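Local coordinates for protein TonB-dependent siderophore receptor (Pseudomonas aeruginosa 39016, PDB 5NEC) that probably takes up ferric siderophores across the outer membrane in a TonB-dependent manner, a route that siderophore-drug conjugates can exploit, at residues D49-V54 with G485-P490; T175-Q180 with A188-L193; D204-S209 with T239-I244. One frame throughout, in Å; residues are numbered along the deposited sequence.

Overall arrangement
Following the chain from its N terminus, residues 49-54 of the plug open interaction 1, which closes only at 485-490, at the end of a barrel strand, and so ties plug to barrel wall. Interactions 2 and 3 both nest inside this long loop and follow each other in series. Interaction 2 closes the hairpin of strands 172-182 and 187-200. Interaction 3 joins the N-terminal end of strand 206-219 to the loop after strand 225-238, closing a loop that is mostly strand. Strands 187-200 and 206-219 are neighbours, and nearest atoms of interactions 2 and 3 lie about 12 Å apart. Interactions 1 and 3 sit on opposite sides of the chain's centre, their centres about 44 Å apart.

Interaction 1 of 3, residues D49-V54 with G485-P490; sequences DTPRSV and GLVWKP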
ATOM      1  N   ASP A  49     -13.567  16.979 -11.727  1.00 66.44           N
ATOM      2  CA  ASP A  49     -13.808  18.285 -11.092  1.00 68.05           C
ATOM      3  C   ASP A  49     -13.337  18.375  -9.635  1.00 65.33           C
ATOM      4  O   ASP A  49     -13.731  19.289  -8.917  1.00 66.06           O
ATOM      5  CB  ASP A  49     -15.312  18.618 -11.148  1.00 70.77           C
ATOM      6  CG  ASP A  49     -15.923  18.449 -12.561  1.00 72.75           C
ATOM      7  OD1 ASP A  49     -15.181  18.302 -13.585  1.00 72.66           O
ATOM      8  OD2 ASP A  49     -17.175  18.481 -12.630  1.00 73.82           O
ATOM      9  N   THR A  50     -12.539  17.413  -9.180  1.00 63.28           N
ATOM     10  CA  THR A  50     -11.969  17.441  -7.828  1.00 62.20           C
ATOM     11  C   THR A  50     -10.567  18.097  -7.935  1.00 61.21           C
ATOM     12  O   THR A  50      -9.741  17.683  -8.762  1.00 57.66           O
ATOM     13  CB  THR A  50     -11.964  16.024  -7.183  1.00 60.79           C
ATOM     14  OG1 THR A  50     -13.319  15.645  -6.889  1.00 60.52           O
ATOM     15  CG2 THR A  50     -11.148  15.974  -5.891  1.00 59.45           C
ATOM     16  N   PRO A  51     -10.300  19.132  -7.113  1.00 60.81           N
ATOM     17  CA  PRO A  51      -9.054  19.907  -7.211  1.00 61.48           C
ATOM     18  C   PRO A  51      -7.840  19.286  -6.495  1.00 61.55           C
ATOM     19  O   PRO A  51      -7.160  19.963  -5.731  1.00 59.22           O
ATOM     20  CB  PRO A  51      -9.453  21.237  -6.564  1.00 63.03           C
ATOM     21  CG  PRO A  51     -10.448  20.834  -5.509  1.00 61.68           C
ATOM     22  CD  PRO A  51     -11.222  19.716  -6.115  1.00 61.08           C
ATOM     23  N   ARG A  52      -7.573  18.008  -6.759  1.00 65.28           N
ATOM     24  CA  ARG A  52      -6.495  17.245  -6.120  1.00 66.49           C
ATOM     25  C   ARG A  52      -6.060  16.121  -7.066  1.00 65.73           C
ATOM     26  O   ARG A  52      -6.848  15.645  -7.886  1.00 61.25           O
ATOM     27  CB  ARG A  52      -6.974  16.638  -4.790  1.00 69.84           C
ATOM     28  CG  ARG A  52      -7.341  17.676  -3.717  1.00 74.41           C
ATOM     29  CD  ARG A  52      -7.785  17.095  -2.373  1.00 77.43           C
ATOM     30  NE  ARG A  52      -8.718  15.988  -2.565  1.00 81.26           N
ATOM     31  CZ  ARG A  52      -8.386  14.692  -2.591  1.00 88.67           C
ATOM     32  NH1 ARG A  52      -7.118  14.270  -2.401  1.00 90.90           N
ATOM     33  NH2 ARG A  52      -9.343  13.793  -2.815  1.00 88.59           N
ATOM     34  N   SER A  53      -4.807  15.692  -6.944  1.00 65.17           N
ATOM     35  CA  SER A  53      -4.333  14.529  -7.692  1.00 63.39           C
ATOM     36  C   SER A  53      -4.862  13.236  -7.063  1.00 60.84           C
ATOM     37  O   SER A  53      -4.488  12.887  -5.945  1.00 61.37           O
ATOM     38  CB  SER A  53      -2.810  14.513  -7.739  1.00 63.16           C
ATOM     39  OG  SER A  53      -2.348  15.627  -8.472  1.00 65.61           O
ATOM     40  N   VAL A  54      -5.743  12.539  -7.782  1.00 59.00           N
ATOM     41  CA  VAL A  54      -6.294  11.264  -7.329  1.00 55.85           C
ATOM     42  C   VAL A  54      -6.190  10.262  -8.462  1.00 53.97           C
ATOM     43  O   VAL A  54      -6.624  10.552  -9.568  1.00 52.99           O
ATOM     44  CB  VAL A  54      -7.770  11.394  -6.919  1.00 56.44           C
ATOM     45  CG1 VAL A  54      -8.338  10.028  -6.518  1.00 56.42           C
ATOM     46  CG2 VAL A  54      -7.920  12.411  -5.787  1.00 56.77           C
ATOM     47  N   GLY A 485      -9.765  24.744  -2.490  1.00 58.06           N
ATOM     48  CA  GLY A 485      -9.556  24.505  -3.914  1.00 57.73           C
ATOM     49  C   GLY A 485     -10.478  25.345  -4.781  1.00 58.26           C
ATOM     50  O   GLY A 485     -11.592  25.677  -4.389  1.00 57.11           O
ATOM     51  N   LEU A 486      -9.987  25.687  -5.966  1.00 59.53           N
ATOM     52  CA  LEU A 486     -10.721  26.466  -6.956  1.00 60.38           C
ATOM     53  C   LEU A 486     -10.658  25.697  -8.269  1.00 59.96           C
ATOM     54  O   LEU A 486      -9.581  25.285  -8.677  1.00 59.25           O
ATOM     55  CB  LEU A 486     -10.061  27.836  -7.102  1.00 61.57           C
ATOM     56  CG  LEU A 486     -10.720  28.839  -8.044  1.00 63.36           C
ATOM     57  CD1 LEU A 486     -12.045  29.309  -7.462  1.00 64.51           C
ATOM     58  CD2 LEU A 486      -9.786  30.015  -8.307  1.00 63.34           C
ATOM     59  N   VAL A 487     -11.807  25.501  -8.915  1.00 60.23           N
ATOM     60  CA  VAL A 487     -11.888  24.793 -10.194  1.00 59.80           C
ATOM     61  C   VAL A 487     -12.542  25.693 -11.248  1.00 62.09           C
ATOM     62  O   VAL A 487     -13.617  26.222 -11.016  1.00 63.25           O
ATOM     63  CB  VAL A 487     -12.694  23.495 -10.055  1.00 58.32           C
ATOM     64  CG1 VAL A 487     -12.690  22.689 -11.352  1.00 58.44           C
ATOM     65  CG2 VAL A 487     -12.125  22.674  -8.925  1.00 58.56           C
ATOM     66  N   TRP A 488     -11.872  25.864 -12.387  1.00 63.41           N
ATOM     67  CA  TRP A 488     -12.411  26.564 -13.549  1.00 64.83           C
ATOM     68  C   TRP A 488     -12.639  25.520 -14.638  1.00 65.30           C
ATOM     69  O   TRP A 488     -11.728  24.770 -14.967  1.00 65.55           O
ATOM     70  CB  TRP A 488     -11.442  27.656 -14.048  1.00 65.79           C
ATOM     71  CG  TRP A 488     -11.937  28.413 -15.278  1.00 67.72           C
ATOM     72  CD1 TRP A 488     -13.187  28.919 -15.481  1.00 67.70           C
ATOM     73  CD2 TRP A 488     -11.184  28.734 -16.457  1.00 68.46           C
ATOM     74  NE1 TRP A 488     -13.262  29.523 -16.707  1.00 69.11           N
ATOM     75  CE2 TRP A 488     -12.048  29.429 -17.326  1.00 69.36           C
ATOM     76  CE3 TRP A 488      -9.862  28.506 -16.857  1.00 69.10           C
ATOM     77  CZ2 TRP A 488     -11.637  29.901 -18.569  1.00 70.33           C
ATOM     78  CZ3 TRP A 488      -9.452  28.966 -18.093  1.00 70.03           C
ATOM     79  CH2 TRP A 488     -10.338  29.659 -18.936  1.00 71.00           C
ATOM     80  N   LYS A 489     -13.853  25.475 -15.179  1.00 66.24           N
ATOM     81  CA  LYS A 489     -14.209  24.581 -16.279  1.00 68.99           C
ATOM     82  C   LYS A 489     -14.513  25.409 -17.537  1.00 70.87           C
ATOM     83  O   LYS A 489     -15.634  25.891 -17.711  1.00 69.00           O
ATOM     84  CB  LYS A 489     -15.397  23.715 -15.879  1.00 70.45           C
ATOM     85  CG  LYS A 489     -15.125  22.848 -14.652  1.00 71.58           C
ATOM     86  CD  LYS A 489     -16.335  22.013 -14.259  1.00 73.24           C
ATOM     87  CE  LYS A 489     -16.696  20.942 -15.288  1.00 74.90           C
ATOM     88  NZ  LYS A 489     -15.543  20.070 -15.680  1.00 76.57           N
ATOM     89  N   PRO A 490     -13.500  25.600 -18.413  1.00 73.56           N
ATOM     90  CA  PRO A 490     -13.763  26.367 -19.632  1.00 74.69           C
ATOM     91  C   PRO A 490     -14.864  25.713 -20.459  1.00 74.37           C
ATOM     92  O   PRO A 490     -15.771  26.404 -20.901  1.00 78.72           O
ATOM     93  CB  PRO A 490     -12.416  26.344 -20.379  1.00 75.43           C
ATOM     94  CG  PRO A 490     -11.408  25.931 -19.377  1.00 74.99           C
ATOM     95  CD  PRO A 490     -12.128  25.055 -18.403  1.00 73.13           C
TER
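D49 and K489 meet in a salt bridge, K489 NZ lying 2.8 Å from D49 OD1. The ammonium comes in from above the carboxylate plane, 46° out of it, and the two side chains cross at about a right angle. K489 reaches this spot by bending at chi3 and chi4 (67° and 52°), which curls CE and NZ over the carboxylate; K489 CE lies 3.5 Å from D49 OD1. Next to the bridge, V487 CG2 touches P51 CB at 3.8 Å and comes equally near the backbone, 3.7 Å from D49 O. One methyl thus touches both the proline ring and the carbonyl oxygen of D49. Farther back along the strand, P51 CG lies 4.1 Å from G485 CA, where glycine leaves room for the ring. These contacts join the N-terminal plug to the wall of the 22-stranded barrel typical of TonB-dependent receptors, at the end of strand 471-488 next to a short turn, probably on the periplasmic side. V487 and K489 point toward the plug segment, while L486 points away from it. Backbone hydrogen bonds between G485 and N450 and between V487 and Q448 fix the strand in the barrel. K489 NZ also donates to P492 O and G494 O, so the lysine links the plug carboxylate to carbonyls of the turn and the next strand. On the plug side, P51 is the centre of an inverse gamma turn, with a weak bond from R52 N to T50 O (3.0 Å). K542 NZ binds both T50 O and R52 O, drawing that turn to another barrel strand, and T50 OG1 is bonded to P46 O. Just beyond, S53 OG is hydrogen-bonded to E538 OE2.

Interaction 2 of 3, residues T175-Q180 with A188-L193; sequences TLDLNQ and AFRLNL
R190 lies side-on to D177 across an antiparallel hairpin of the barrel wall, strands 172-182 and 187-200, with carboxylate and guanidinium nearly coplanar, 4° apart. R190 NE binds D177 OD1 and R190 NH2 binds D177 OD2, both at 2.8 Å and each on a syn lone pair, which holds the two groups flat. The arginine is extended from CG to NE, running diagonally from its place opposite N179 to the aspartate two residues back. N192, directly across from D177, lies alongside it and points the same way, its amide turned 45° from the carboxylate; ND2 makes a weak bond to D177 OD1. The N179 amide plane stands at right angles to the guanidinium, with N179 OD1 resting 3.5 Å from R190 CD, while its ND2 is held by K155 O. K152 NZ forms a second salt bridge with D177 OD2, and R190 NH1 donates to Q153 O. The buried aspartate is therefore flanked by two positive charges, which would favour its ionised form.

L176, L178, L191, L193 and F189 lie on the other face, partly at the surface and consistent with a lipid-facing barrel exterior. L178 CD2 approaches the F189 ring obliquely, 4.2 Å from F189 CD2, and L176 CB meets L193 CB alongside. Between the strands, backbone hydrogen bonds join the pairs L176-L193, L178-L191 and Q180-F189. At the middle pair, L191 N donates to L178 O at 2.8 Å, and R190 CA lies 3.2 Å from the same oxygen in a CA-H...O contact.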
ATOM      1  N   THR A 175      -9.318 -18.645  -5.529  1.00 47.92           N
ATOM      2  CA  THR A 175     -10.269 -17.642  -5.034  1.00 49.34           C
ATOM      3  C   THR A 175     -11.700 -18.032  -5.376  1.00 51.76           C
ATOM      4  O   THR A 175     -11.958 -18.733  -6.345  1.00 50.81           O
ATOM      5  CB  THR A 175     -10.000 -16.224  -5.580  1.00 49.06           C
ATOM      6  OG1 THR A 175      -9.957 -16.263  -7.001  1.00 52.58           O
ATOM      7  CG2 THR A 175      -8.691 -15.678  -5.091  1.00 48.47           C
ATOM      8  N   LEU A 176     -12.620 -17.557  -4.550  1.00 53.90           N
ATOM      9  CA  LEU A 176     -14.037 -17.776  -4.735  1.00 56.03           C
ATOM     10  C   LEU A 176     -14.725 -16.500  -4.276  1.00 57.59           C
ATOM     11  O   LEU A 176     -14.365 -15.964  -3.245  1.00 57.87           O
ATOM     12  CB  LEU A 176     -14.480 -18.999  -3.930  1.00 57.35           C
ATOM     13  CG  LEU A 176     -15.832 -19.640  -4.309  1.00 59.13           C
ATOM     14  CD1 LEU A 176     -15.856 -21.139  -4.031  1.00 58.87           C
ATOM     15  CD2 LEU A 176     -16.991 -18.947  -3.604  1.00 59.33           C
ATOM     16  N   ASP A 177     -15.669 -16.002  -5.071  1.00 60.57           N
ATOM     17  CA  ASP A 177     -16.386 -14.736  -4.803  1.00 61.48           C
ATOM     18  C   ASP A 177     -17.867 -14.964  -5.161  1.00 62.66           C
ATOM     19  O   ASP A 177     -18.273 -14.848  -6.319  1.00 62.28           O
ATOM     20  CB  ASP A 177     -15.759 -13.572  -5.600  1.00 61.70           C
ATOM     21  CG  ASP A 177     -16.359 -12.190  -5.257  1.00 63.54           C
ATOM     22  OD1 ASP A 177     -17.133 -12.038  -4.281  1.00 66.03           O
ATOM     23  OD2 ASP A 177     -16.042 -11.213  -5.984  1.00 62.67           O
ATOM     24  N   LEU A 178     -18.642 -15.317  -4.136  1.00 62.23           N
ATOM     25  CA  LEU A 178     -20.054 -15.685  -4.244  1.00 61.54           C
ATOM     26  C   LEU A 178     -20.930 -14.594  -3.647  1.00 59.67           C
ATOM     27  O   LEU A 178     -20.684 -14.205  -2.521  1.00 59.55           O
ATOM     28  CB  LEU A 178     -20.265 -16.984  -3.474  1.00 61.47           C
ATOM     29  CG  LEU A 178     -21.699 -17.483  -3.347  1.00 62.73           C
ATOM     30  CD1 LEU A 178     -21.739 -18.981  -3.540  1.00 64.50           C
ATOM     31  CD2 LEU A 178     -22.335 -17.088  -2.016  1.00 64.22           C
ATOM     32  N   ASN A 179     -21.948 -14.133  -4.386  1.00 60.07           N
ATOM     33  CA  ASN A 179     -22.892 -13.091  -3.932  1.00 60.78           C
ATOM     34  C   ASN A 179     -24.342 -13.502  -4.268  1.00 63.53           C
ATOM     35  O   ASN A 179     -24.692 -13.630  -5.436  1.00 64.32           O
ATOM     36  CB  ASN A 179     -22.533 -11.735  -4.564  1.00 60.09           C
ATOM     37  CG  ASN A 179     -23.403 -10.584  -4.044  1.00 61.81           C
ATOM     38  OD1 ASN A 179     -22.980  -9.789  -3.194  1.00 59.94           O
ATOM     39  ND2 ASN A 179     -24.630 -10.486  -4.565  1.00 62.84           N
ATOM     40  N   GLN A 180     -25.177 -13.682  -3.241  1.00 65.38           N
ATOM     41  CA  GLN A 180     -26.545 -14.211  -3.379  1.00 65.91           C
ATOM     42  C   GLN A 180     -27.574 -13.311  -2.700  1.00 64.33           C
ATOM     43  O   GLN A 180     -27.441 -13.006  -1.521  1.00 60.91           O
ATOM     44  CB  GLN A 180     -26.623 -15.592  -2.730  1.00 68.94           C
ATOM     45  CG  GLN A 180     -27.717 -16.515  -3.250  1.00 73.08           C
ATOM     46  CD  GLN A 180     -27.171 -17.679  -4.068  1.00 77.15           C
ATOM     47  OE1 GLN A 180     -26.185 -18.330  -3.692  1.00 80.40           O
ATOM     48  NE2 GLN A 180     -27.818 -17.956  -5.188  1.00 80.18           N
ATOM     49  N   ALA A 188     -28.627  -9.297   0.845  1.00 55.87           N
ATOM     50  CA  ALA A 188     -27.646 -10.097   0.101  1.00 57.28           C
ATOM     51  C   ALA A 188     -26.519 -10.571   1.008  1.00 57.05           C
ATOM     52  O   ALA A 188     -26.185  -9.917   1.985  1.00 60.02           O
ATOM     53  CB  ALA A 188     -27.093  -9.307  -1.076  1.00 55.69           C
ATOM     54  N   PHE A 189     -25.981 -11.739   0.689  1.00 58.56           N
ATOM     55  CA  PHE A 189     -24.872 -12.351   1.389  1.00 59.56           C
ATOM     56  C   PHE A 189     -23.746 -12.473   0.372  1.00 59.99           C
ATOM     57  O   PHE A 189     -23.986 -12.856  -0.778  1.00 58.85           O
ATOM     58  CB  PHE A 189     -25.282 -13.737   1.888  1.00 62.03           C
ATOM     59  CG  PHE A 189     -24.143 -14.567   2.412  1.00 65.03           C
ATOM     60  CD1 PHE A 189     -23.474 -14.211   3.591  1.00 66.69           C
ATOM     61  CD2 PHE A 189     -23.735 -15.733   1.740  1.00 69.13           C
ATOM     62  CE1 PHE A 189     -22.419 -14.992   4.086  1.00 66.96           C
ATOM     63  CE2 PHE A 189     -22.683 -16.521   2.238  1.00 68.83           C
ATOM     64  CZ  PHE A 189     -22.030 -16.149   3.413  1.00 67.59           C
ATOM     65  N   ARG A 190     -22.527 -12.146   0.789  1.00 58.40           N
ATOM     66  CA  ARG A 190     -21.353 -12.315  -0.058  1.00 57.28           C
ATOM     67  C   ARG A 190     -20.246 -13.001   0.715  1.00 56.61           C
ATOM     68  O   ARG A 190     -20.023 -12.688   1.884  1.00 57.12           O
ATOM     69  CB  ARG A 190     -20.881 -10.966  -0.588  1.00 56.65           C
ATOM     70  CG  ARG A 190     -19.787 -11.057  -1.632  1.00 56.85           C
ATOM     71  CD  ARG A 190     -19.587  -9.713  -2.310  1.00 57.28           C
ATOM     72  NE  ARG A 190     -18.694  -9.806  -3.462  1.00 57.90           N
ATOM     73  CZ  ARG A 190     -18.415  -8.797  -4.284  1.00 57.96           C
ATOM     74  NH1 ARG A 190     -18.953  -7.588  -4.099  1.00 57.76           N
ATOM     75  NH2 ARG A 190     -17.583  -8.994  -5.300  1.00 58.72           N
ATOM     76  N   LEU A 191     -19.567 -13.940   0.067  1.00 55.14           N
ATOM     77  CA  LEU A 191     -18.439 -14.633   0.680  1.00 54.96           C
ATOM     78  C   LEU A 191     -17.269 -14.594  -0.290  1.00 55.99           C
ATOM     79  O   LEU A 191     -17.429 -14.991  -1.445  1.00 56.34           O
ATOM     80  CB  LEU A 191     -18.821 -16.071   0.992  1.00 54.94           C
ATOM     81  CG  LEU A 191     -17.787 -16.919   1.733  1.00 55.64           C
ATOM     82  CD1 LEU A 191     -17.388 -16.276   3.062  1.00 55.21           C
ATOM     83  CD2 LEU A 191     -18.291 -18.346   1.929  1.00 55.43           C
ATOM     84  N   ASN A 192     -16.124 -14.077   0.167  1.00 54.68           N
ATOM     85  CA  ASN A 192     -14.856 -14.149  -0.571  1.00 53.83           C
ATOM     86  C   ASN A 192     -13.903 -15.057   0.192  1.00 50.78           C
ATOM     87  O   ASN A 192     -13.682 -14.859   1.382  1.00 49.20           O
ATOM     88  CB  ASN A 192     -14.221 -12.768  -0.746  1.00 55.22           C
ATOM     89  CG  ASN A 192     -14.718 -12.059  -1.977  1.00 59.94           C
ATOM     90  OD1 ASN A 192     -14.091 -12.123  -3.032  1.00 66.90           O
ATOM     91  ND2 ASN A 192     -15.865 -11.399  -1.862  1.00 62.45           N
ATOM     92  N   LEU A 193     -13.341 -16.038  -0.509  1.00 48.28           N
ATOM     93  CA  LEU A 193     -12.385 -16.976   0.050  1.00 47.39           C
ATOM     94  C   LEU A 193     -11.069 -16.911  -0.703  1.00 45.46           C
ATOM     95  O   LEU A 193     -11.067 -16.656  -1.903  1.00 44.27           O
ATOM     96  CB  LEU A 193     -12.940 -18.385  -0.063  1.00 47.94           C
ATOM     97  CG  LEU A 193     -14.235 -18.664   0.681  1.00 48.72           C
ATOM     98  CD1 LEU A 193     -14.620 -20.110   0.449  1.00 49.65           C
ATOM     99  CD2 LEU A 193     -14.109 -18.348   2.173  1.00 47.88           C
TER

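Interaction 3 of 3, residues D204-S209 with T239-I244; sequences DEVDVS and TPDSGI
D207 and T239 are joined by hydrogen bonds of both backbone and side chain. D207 OD1 accepts two of them: T239 OG1 donates at 2.8 Å from above the carboxylate plane, 42° out of it, and T239 N reaches the same oxygen at 3.1 Å, nearly along its C-O axis. T239 N is shared, because it also donates to D207 O at 3.0 Å, arriving above that carbonyl plane. The carboxylate is placed for this by chi1 of 71°, which sets D207 CG between its own backbone N and carbonyl carbon. In return, D207 N gives a weak bond to T239 O. The pair is a single antiparallel, hydrogen-bonded bridge, formed near the N-terminal end of strand 206-219, where strand 225-238 has just run out into a long loop. In the beta-barrel of a TonB-dependent receptor this is probably the extracellular rim. Two residues farther into strand 206-219, S209 continues the pairing with D237 and takes D238 OD1 on its N.

The van der Waals contacts centre on V206. Its side chain and that of D241 cross at about a right angle, V206 CG2 lying 3.6 Å from D241 CG and near both carboxylate oxygens, while V206 CG1 approaches T239 O at 3.6 Å. V206 also leans on V200 of strand 187-200. T239 CG2 faces E205 O, at the corner where the chain turns into the strand.

Within the loop, D241 OD1 forms an Asx turn, accepting from G243 N at 3.1 Å. The other oxygen, OD2, has a salt bridge to R203 NE, so both ends of the carboxylate are engaged. S242 OG donates to G243 O, and Y269 N bonds to the same hydroxyl.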
ATOM      1  N   ASP A 204      16.200 -18.102  -3.184  1.00 45.33           N
ATOM      2  CA  ASP A 204      16.278 -19.437  -2.594  1.00 45.77           C
ATOM      3  C   ASP A 204      15.428 -19.461  -1.290  1.00 45.80           C
ATOM      4  O   ASP A 204      15.498 -18.539  -0.479  1.00 44.11           O
ATOM      5  CB  ASP A 204      17.747 -19.851  -2.299  1.00 45.12           C
ATOM      6  CG  ASP A 204      18.609 -20.078  -3.579  1.00 47.82           C
ATOM      7  OD1 ASP A 204      18.071 -20.159  -4.709  1.00 49.70           O
ATOM      8  OD2 ASP A 204      19.853 -20.210  -3.449  1.00 48.58           O
ATOM      9  N   GLU A 205      14.585 -20.483  -1.154  1.00 46.78           N
ATOM     10  CA  GLU A 205      13.848 -20.825   0.068  1.00 48.49           C
ATOM     11  C   GLU A 205      12.715 -19.883   0.510  1.00 47.85           C
ATOM     12  O   GLU A 205      11.849 -20.289   1.270  1.00 50.88           O
ATOM     13  CB  GLU A 205      14.803 -21.010   1.260  1.00 52.09           C
ATOM     14  CG  GLU A 205      15.878 -22.060   1.061  1.00 53.80           C
ATOM     15  CD  GLU A 205      15.328 -23.437   0.772  1.00 55.93           C
ATOM     16  OE1 GLU A 205      14.290 -23.838   1.358  1.00 59.42           O
ATOM     17  OE2 GLU A 205      15.944 -24.115  -0.066  1.00 61.62           O
ATOM     18  N   VAL A 206      12.707 -18.644   0.047  1.00 45.53           N
ATOM     19  CA  VAL A 206      11.747 -17.669   0.491  1.00 45.37           C
ATOM     20  C   VAL A 206      10.383 -18.127  -0.014  1.00 46.89           C
ATOM     21  O   VAL A 206      10.269 -18.607  -1.140  1.00 46.05           O
ATOM     22  CB  VAL A 206      12.090 -16.279  -0.058  1.00 45.85           C
ATOM     23  CG1 VAL A 206      10.966 -15.275   0.185  1.00 46.63           C
ATOM     24  CG2 VAL A 206      13.391 -15.805   0.549  1.00 46.06           C
ATOM     25  N   ASP A 207       9.369 -18.022   0.842  1.00 46.83           N
ATOM     26  CA  ASP A 207       8.031 -18.439   0.463  1.00 47.98           C
ATOM     27  C   ASP A 207       6.922 -17.783   1.279  1.00 46.44           C
ATOM     28  O   ASP A 207       7.159 -17.183   2.322  1.00 44.73           O
ATOM     29  CB  ASP A 207       7.891 -19.982   0.432  1.00 48.97           C
ATOM     30  CG  ASP A 207       7.906 -20.645   1.816  1.00 52.01           C
ATOM     31  OD1 ASP A 207       7.771 -19.994   2.893  1.00 53.55           O
ATOM     32  OD2 ASP A 207       8.056 -21.888   1.802  1.00 54.37           O
ATOM     33  N   VAL A 208       5.712 -17.898   0.753  1.00 45.58           N
ATOM     34  CA  VAL A 208       4.544 -17.276   1.342  1.00 44.01           C
ATOM     35  C   VAL A 208       3.420 -18.282   1.359  1.00 42.57           C
ATOM     36  O   VAL A 208       3.322 -19.159   0.489  1.00 42.13           O
ATOM     37  CB  VAL A 208       4.120 -15.984   0.606  1.00 44.40           C
ATOM     38  CG1 VAL A 208       5.234 -14.937   0.681  1.00 44.15           C
ATOM     39  CG2 VAL A 208       3.710 -16.251  -0.849  1.00 44.94           C
ATOM     40  N   SER A 209       2.596 -18.148   2.377  1.00 41.70           N
ATOM     41  CA  SER A 209       1.458 -18.999   2.578  1.00 42.97           C
ATOM     42  C   SER A 209       0.394 -18.183   3.313  1.00 42.52           C
ATOM     43  O   SER A 209       0.661 -17.598   4.355  1.00 40.78           O
ATOM     44  CB  SER A 209       1.867 -20.211   3.390  1.00 42.52           C
ATOM     45  OG  SER A 209       0.809 -21.121   3.441  1.00 44.90           O
ATOM     46  N   THR A 239       8.139 -17.825   5.041  1.00 41.34           N
ATOM     47  CA  THR A 239       9.590 -17.838   5.283  1.00 41.35           C
ATOM     48  C   THR A 239      10.159 -16.499   4.769  1.00 38.72           C
ATOM     49  O   THR A 239      10.244 -16.305   3.574  1.00 39.16           O
ATOM     50  CB  THR A 239      10.263 -19.056   4.603  1.00 41.97           C
ATOM     51  OG1 THR A 239       9.577 -20.259   5.011  1.00 40.27           O
ATOM     52  CG2 THR A 239      11.757 -19.136   4.977  1.00 40.83           C
ATOM     53  N   PRO A 240      10.518 -15.577   5.674  1.00 37.49           N
ATOM     54  CA  PRO A 240      10.875 -14.201   5.331  1.00 37.43           C
ATOM     55  C   PRO A 240      12.232 -14.082   4.653  1.00 39.23           C
ATOM     56  O   PRO A 240      13.212 -14.728   5.077  1.00 38.01           O
ATOM     57  CB  PRO A 240      10.979 -13.514   6.691  1.00 37.92           C
ATOM     58  CG  PRO A 240      11.335 -14.591   7.661  1.00 37.09           C
ATOM     59  CD  PRO A 240      10.707 -15.846   7.117  1.00 38.10           C
ATOM     60  N   ASP A 241      12.291 -13.216   3.640  1.00 40.59           N
ATOM     61  CA  ASP A 241      13.532 -12.927   2.929  1.00 40.16           C
ATOM     62  C   ASP A 241      14.548 -12.176   3.812  1.00 40.55           C
ATOM     63  O   ASP A 241      14.178 -11.473   4.748  1.00 41.25           O
ATOM     64  CB  ASP A 241      13.249 -12.128   1.647  1.00 39.69           C
ATOM     65  CG  ASP A 241      14.324 -12.331   0.578  1.00 40.01           C
ATOM     66  OD1 ASP A 241      15.500 -12.660   0.893  1.00 38.85           O
ATOM     67  OD2 ASP A 241      13.994 -12.159  -0.594  1.00 39.56           O
ATOM     68  N   SER A 242      15.831 -12.361   3.505  1.00 40.21           N
ATOM     69  CA  SER A 242      16.929 -11.669   4.185  1.00 39.91           C
ATOM     70  C   SER A 242      17.270 -10.364   3.466  1.00 39.09           C
ATOM     71  O   SER A 242      17.823  -9.438   4.075  1.00 38.31           O
ATOM     72  CB  SER A 242      18.196 -12.560   4.232  1.00 40.48           C
ATOM     73  OG  SER A 242      18.672 -12.906   2.927  1.00 38.75           O
ATOM     74  N   GLY A 243      16.965 -10.304   2.171  1.00 39.40           N
ATOM     75  CA  GLY A 243      17.540  -9.277   1.299  1.00 40.40           C
ATOM     76  C   GLY A 243      19.039  -9.483   1.102  1.00 38.55           C
ATOM     77  O   GLY A 243      19.589 -10.526   1.454  1.00 35.83           O
ATOM     78  N   ILE A 244      19.664  -8.454   0.537  1.00 38.80           N
ATOM     79  CA  ILE A 244      21.027  -8.478   0.044  1.00 37.44           C
ATOM     80  C   ILE A 244      21.728  -7.307   0.698  1.00 38.24           C
ATOM     81  O   ILE A 244      21.202  -6.184   0.684  1.00 36.46           O
ATOM     82  CB  ILE A 244      21.048  -8.299  -1.484  1.00 37.66           C
ATOM     83  CG1 ILE A 244      20.198  -9.378  -2.171  1.00 37.27           C
ATOM     84  CG2 ILE A 244      22.476  -8.309  -2.045  1.00 38.33           C
ATOM     85  CD1 ILE A 244      20.655 -10.803  -1.909  1.00 38.15           C
TER